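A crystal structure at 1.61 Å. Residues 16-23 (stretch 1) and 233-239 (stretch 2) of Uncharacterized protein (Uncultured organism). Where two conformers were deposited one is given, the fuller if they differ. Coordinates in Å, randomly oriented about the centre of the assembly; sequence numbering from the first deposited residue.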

ATOM      1  N   LYS B  16      37.970  -9.348 -17.843  1.00 45.43           N
ATOM      2  CA  LYS B  16      38.592 -10.591 -17.394  1.00 47.59           C
ATOM      3  C   LYS B  16      37.552 -11.612 -16.923  1.00 45.43           C
ATOM      4  O   LYS B  16      37.807 -12.819 -16.976  1.00 48.33           O
ATOM      5  CB  LYS B  16      39.590 -10.315 -16.262  1.00 50.57           C
ATOM      6  N   LEU B  17      36.387 -11.145 -16.469  1.00 30.67           N
ATOM      7  CA  LEU B  17      35.435 -12.049 -15.825  1.00 21.10           C
ATOM      8  C   LEU B  17      33.978 -11.662 -16.030  1.00 16.51           C
ATOM      9  O   LEU B  17      33.388 -10.940 -15.224  1.00 17.80           O
ATOM     10  CB  LEU B  17      35.729 -12.119 -14.324  1.00 20.65           C
ATOM     11  CG  LEU B  17      35.010 -13.210 -13.536  1.00 29.86           C
ATOM     12  CD1 LEU B  17      35.492 -14.583 -13.938  1.00 29.72           C
ATOM     13  CD2 LEU B  17      35.247 -12.973 -12.063  1.00 35.72           C
ATOM     14  N   ASN B  18      33.383 -12.171 -17.096  1.00 14.48           N
ATOM     15  CA  ASN B  18      31.968 -11.920 -17.337  1.00 13.83           C
ATOM     16  C   ASN B  18      31.360 -13.026 -18.186  1.00 13.31           C
ATOM     17  O   ASN B  18      32.092 -13.799 -18.848  1.00 13.55           O
ATOM     18  CB  ASN B  18      31.754 -10.558 -18.006  1.00 14.23           C
ATOM     19  CG  ASN B  18      32.168 -10.547 -19.448  1.00 19.68           C
ATOM     20  OD1 ASN B  18      31.443 -11.042 -20.306  1.00 17.60           O
ATOM     21  ND2 ASN B  18      33.348  -9.987 -19.732  1.00 23.50           N
ATOM     22  N   ASN B  19      30.038 -13.119 -18.135  1.00 12.66           N
ATOM     23  CA  ASN B  19      29.298 -14.041 -18.972  1.00 12.22           C
ATOM     24  C   ASN B  19      28.509 -13.364 -20.095  1.00 12.27           C
ATOM     25  O   ASN B  19      27.603 -13.967 -20.659  1.00 11.89           O
ATOM     26  CB  ASN B  19      28.335 -14.864 -18.110  1.00 11.50           C
ATOM     27  CG  ASN B  19      29.036 -15.874 -17.262  1.00 11.46           C
ATOM     28  OD1 ASN B  19      30.033 -16.471 -17.681  1.00 11.88           O
ATOM     29  ND2 ASN B  19      28.506 -16.103 -16.056  1.00 11.05           N
ATOM     30  N   TRP B  20      28.847 -12.131 -20.445  1.00 12.81           N
ATOM     31  CA  TRP B  20      28.148 -11.469 -21.536  1.00 12.97           C
ATOM     32  C   TRP B  20      28.350 -12.258 -22.825  1.00 14.05           C
ATOM     33  O   TRP B  20      29.467 -12.655 -23.145  1.00 14.82           O
ATOM     34  CB  TRP B  20      28.635 -10.037 -21.720  1.00 15.28           C
ATOM     35  CG  TRP B  20      28.284  -9.107 -20.586  1.00 13.58           C
ATOM     36  CD1 TRP B  20      27.993  -9.441 -19.280  1.00 13.09           C
ATOM     37  CD2 TRP B  20      28.184  -7.688 -20.667  1.00 14.09           C
ATOM     38  NE1 TRP B  20      27.734  -8.298 -18.552  1.00 13.25           N
ATOM     39  CE2 TRP B  20      27.843  -7.210 -19.383  1.00 13.86           C
ATOM     40  CE3 TRP B  20      28.355  -6.769 -21.702  1.00 14.76           C
ATOM     41  CZ2 TRP B  20      27.665  -5.843 -19.122  1.00 14.30           C
ATOM     42  CZ3 TRP B  20      28.183  -5.425 -21.437  1.00 15.20           C
ATOM     43  CH2 TRP B  20      27.843  -4.974 -20.167  1.00 14.96           C
ATOM     44  N   GLY B  21      27.251 -12.498 -23.537  1.00 13.28           N
ATOM     45  CA  GLY B  21      27.273 -13.271 -24.755  1.00 13.00           C
ATOM     46  C   GLY B  21      27.335 -14.788 -24.600  1.00 14.30           C
ATOM     47  O   GLY B  21      27.188 -15.498 -25.598  1.00 14.07           O
ATOM     48  N   LYS B  22      27.562 -15.292 -23.392  1.00 14.25           N
ATOM     49  CA  LYS B  22      27.683 -16.746 -23.184  1.00 11.92           C
ATOM     50  C   LYS B  22      26.455 -17.483 -23.688  1.00 14.99           C
ATOM     51  O   LYS B  22      26.549 -18.602 -24.223  1.00 15.41           O
ATOM     52  CB  LYS B  22      27.895 -17.074 -21.698  1.00 11.58           C
ATOM     53  CG  LYS B  22      27.964 -18.575 -21.399  1.00 11.30           C
ATOM     54  CD  LYS B  22      28.468 -18.852 -19.995  1.00 14.46           C
ATOM     55  CE  LYS B  22      29.986 -18.866 -19.942  1.00 21.72           C
ATOM     56  NZ  LYS B  22      30.512 -19.041 -18.537  1.00 28.20           N
ATOM     57  N   TRP B  23      25.302 -16.864 -23.478  1.00 11.63           N
ATOM     58  CA  TRP B  23      24.022 -17.437 -23.877  1.00 10.95           C
ATOM     59  C   TRP B  23      23.362 -16.593 -24.957  1.00 11.28           C
ATOM     60  O   TRP B  23      22.136 -16.611 -25.121  1.00 12.46           O
ATOM     61  CB  TRP B  23      23.110 -17.578 -22.658  1.00 10.60           C
ATOM     62  CG  TRP B  23      23.729 -18.394 -21.558  1.00 10.53           C
ATOM     63  CD1 TRP B  23      23.864 -19.749 -21.518  1.00 11.76           C
ATOM     64  CD2 TRP B  23      24.280 -17.902 -20.330  1.00 10.02           C
ATOM     65  NE1 TRP B  23      24.478 -20.134 -20.359  1.00 11.38           N
ATOM     66  CE2 TRP B  23      24.740 -19.017 -19.603  1.00  9.85           C
ATOM     67  CE3 TRP B  23      24.433 -16.620 -19.772  1.00 10.13           C
ATOM     68  CZ2 TRP B  23      25.325 -18.898 -18.346  1.00 10.64           C
ATOM     69  CZ3 TRP B  23      25.036 -16.510 -18.544  1.00 10.08           C
ATOM     70  CH2 TRP B  23      25.467 -17.634 -17.840  1.00 11.17           C
ATOM     71  N   THR B 233      35.324 -14.629  -3.643  1.00 10.17           N
ATOM     72  CA  THR B 233      34.363 -15.690  -3.924  1.00 10.50           C
ATOM     73  C   THR B 233      33.809 -15.589  -5.356  1.00 10.32           C
ATOM     74  O   THR B 233      33.253 -16.548  -5.882  1.00 11.13           O
ATOM     75  CB  THR B 233      33.181 -15.693  -2.925  1.00 10.75           C
ATOM     76  OG1 THR B 233      32.358 -14.535  -3.123  1.00 10.13           O
ATOM     77  CG2 THR B 233      33.687 -15.767  -1.467  1.00 11.17           C
ATOM     78  N   VAL B 234      33.980 -14.439  -6.001  1.00 10.05           N
ATOM     79  CA  VAL B 234      33.328 -14.202  -7.290  1.00 10.73           C
ATOM     80  C   VAL B 234      33.914 -15.092  -8.415  1.00 11.20           C
ATOM     81  O   VAL B 234      33.148 -15.711  -9.172  1.00 10.36           O
ATOM     82  CB  VAL B 234      33.380 -12.705  -7.650  1.00 10.77           C
ATOM     83  CG1 VAL B 234      32.948 -12.481  -9.085  1.00 13.38           C
ATOM     84  CG2 VAL B 234      32.450 -11.909  -6.724  1.00 14.40           C
ATOM     85  N   PRO B 235      35.247 -15.185  -8.524  1.00 10.44           N
ATOM     86  CA  PRO B 235      35.731 -16.078  -9.583  1.00 11.25           C
ATOM     87  C   PRO B 235      35.306 -17.531  -9.328  1.00 11.03           C
ATOM     88  O   PRO B 235      35.048 -18.278 -10.277  1.00 10.73           O
ATOM     89  CB  PRO B 235      37.244 -15.914  -9.517  1.00 12.00           C
ATOM     90  CG  PRO B 235      37.469 -14.572  -8.898  1.00 11.98           C
ATOM     91  CD  PRO B 235      36.338 -14.432  -7.893  1.00 10.09           C
ATOM     92  N   TRP B 236      35.248 -17.923  -8.060  1.00 10.22           N
ATOM     93  CA  TRP B 236      34.825 -19.284  -7.706  1.00  9.46           C
ATOM     94  C   TRP B 236      33.367 -19.533  -8.112  1.00  9.73           C
ATOM     95  O   TRP B 236      33.041 -20.571  -8.687  1.00 11.25           O
ATOM     96  CB  TRP B 236      35.028 -19.512  -6.211  1.00  9.46           C
ATOM     97  CG  TRP B 236      34.674 -20.870  -5.720  1.00 10.16           C
ATOM     98  CD1 TRP B 236      35.413 -22.022  -5.840  1.00 13.68           C
ATOM     99  CD2 TRP B 236      33.486 -21.224  -5.017  1.00  9.75           C
ATOM    100  NE1 TRP B 236      34.754 -23.063  -5.230  1.00 14.78           N
ATOM    101  CE2 TRP B 236      33.566 -22.597  -4.726  1.00 10.76           C
ATOM    102  CE3 TRP B 236      32.362 -20.506  -4.595  1.00 12.61           C
ATOM    103  CZ2 TRP B 236      32.562 -23.267  -4.037  1.00 14.15           C
ATOM    104  CZ3 TRP B 236      31.367 -21.179  -3.915  1.00 15.42           C
ATOM    105  CH2 TRP B 236      31.472 -22.538  -3.645  1.00 14.66           C
ATOM    106  N   ILE B 237      32.498 -18.584  -7.805  1.00  9.95           N
ATOM    107  CA  ILE B 237      31.102 -18.677  -8.204  1.00  8.90           C
ATOM    108  C   ILE B 237      30.993 -18.844  -9.710  1.00  9.75           C
ATOM    109  O   ILE B 237      30.189 -19.644 -10.202  1.00  9.89           O
ATOM    110  CB  ILE B 237      30.324 -17.425  -7.714  1.00  8.85           C
ATOM    111  CG1 ILE B 237      30.142 -17.504  -6.197  1.00  9.57           C
ATOM    112  CG2 ILE B 237      28.971 -17.353  -8.387  1.00  9.42           C
ATOM    113  CD1 ILE B 237      29.775 -16.193  -5.534  1.00 10.13           C
ATOM    114  N   HIS B 238      31.799 -18.089 -10.450  1.00  9.77           N
ATOM    115  CA  HIS B 238      31.871 -18.239 -11.906  1.00  9.27           C
ATOM    116  C   HIS B 238      32.337 -19.629 -12.351  1.00 12.28           C
ATOM    117  O   HIS B 238      31.689 -20.250 -13.206  1.00 12.52           O
ATOM    118  CB  HIS B 238      32.802 -17.179 -12.508  1.00 11.56           C
ATOM    119  CG  HIS B 238      33.012 -17.328 -13.986  1.00 11.33           C
ATOM    120  ND1 HIS B 238      34.236 -17.645 -14.534  1.00 14.11           N
ATOM    121  CD2 HIS B 238      32.157 -17.197 -15.031  1.00 15.57           C
ATOM    122  CE1 HIS B 238      34.122 -17.709 -15.852  1.00 11.16           C
ATOM    123  NE2 HIS B 238      32.876 -17.428 -16.179  1.00 17.06           N
ATOM    124  N   GLU B 239      33.452 -20.075 -11.767  0.54  9.57           N
ATOM    125  CA  GLU B 239      34.056 -21.375 -12.057  0.54 12.46           C
ATOM    126  C   GLU B 239      33.054 -22.496 -11.953  0.54 11.03           C
ATOM    127  O   GLU B 239      32.996 -23.377 -12.817  0.54 11.40           O
ATOM    128  CB  GLU B 239      35.209 -21.660 -11.082  0.54 13.69           C
ATOM    129  CG  GLU B 239      36.448 -20.858 -11.345  0.54 18.57           C
ATOM    130  CD  GLU B 239      37.436 -20.893 -10.201  0.54 11.87           C
ATOM    131  OE1 GLU B 239      37.923 -19.802  -9.823  0.54 11.86           O
ATOM    132  OE2 GLU B 239      37.761 -22.009  -9.717  0.54 13.70           O
TER
HETATM  133  O   HOH W   1      32.430 -16.716 -19.085  1.00 23.97           O
HETATM  134  O   HOH W   2      29.329 -18.514 -14.423  1.00 11.75           O

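The contact between the loop 16-23 and the helix 233-239 is small, burying 245 Å² in total, and rests largely on two side chains, Leu17 and His238, whose CA-to-CB bonds each point toward the opposing stretch. Leu17 adopts chi1 t and chi2 p, which spreads its two methyl groups along the helix. CD2 of Leu17 packs at 3.8 Å from CG1 of Val234 and at 4.2 Å from CG of Pro235, while CD1 of Leu17 lies 3.4 Å from ND1 of His238, approaching the imidazole obliquely. One leucine thus spans a full helical turn, from Val234 to His238, residues also joined by the backbone hydrogen bond from His238 N to Val234 O (3.0 Å).

His238, with chi1 t, extends its ring from the helix to the polar part of the loop. There its NE2 donates a weak hydrogen bond to OD1 of Asn19, which sits at the ring edge; the 3.4 Å length and the N-H...O angle of 123° are both poor. Water 1 reinforces this link, lying 3.0 Å from His238 NE2 and donating to Asn19 OD1 (2.8 Å) and to Asn18 O (2.9 Å). A second bridge passes through water 2, which accepts from Asn19 ND2 (3.0 Å) and donates to His238 O (3.2 Å).

The CA-to-CB bond of Asn19 points sideways, but with chi1 m its amide comes nearer the helix. Its OD1 also accepts a 2.8 Å hydrogen bond from NZ of Lys22, whose chain is t at every chi but chi3 (m). These two residues are the ends of a type II turn closed by Lys22 N to Asn19 O (3.0 Å), with Gly21 supplying the positive phi. The CA-to-CB bond of Asn18 instead points away from the helix; with chi1 p, its OD1 accepts from Trp20 N at 2.8 Å.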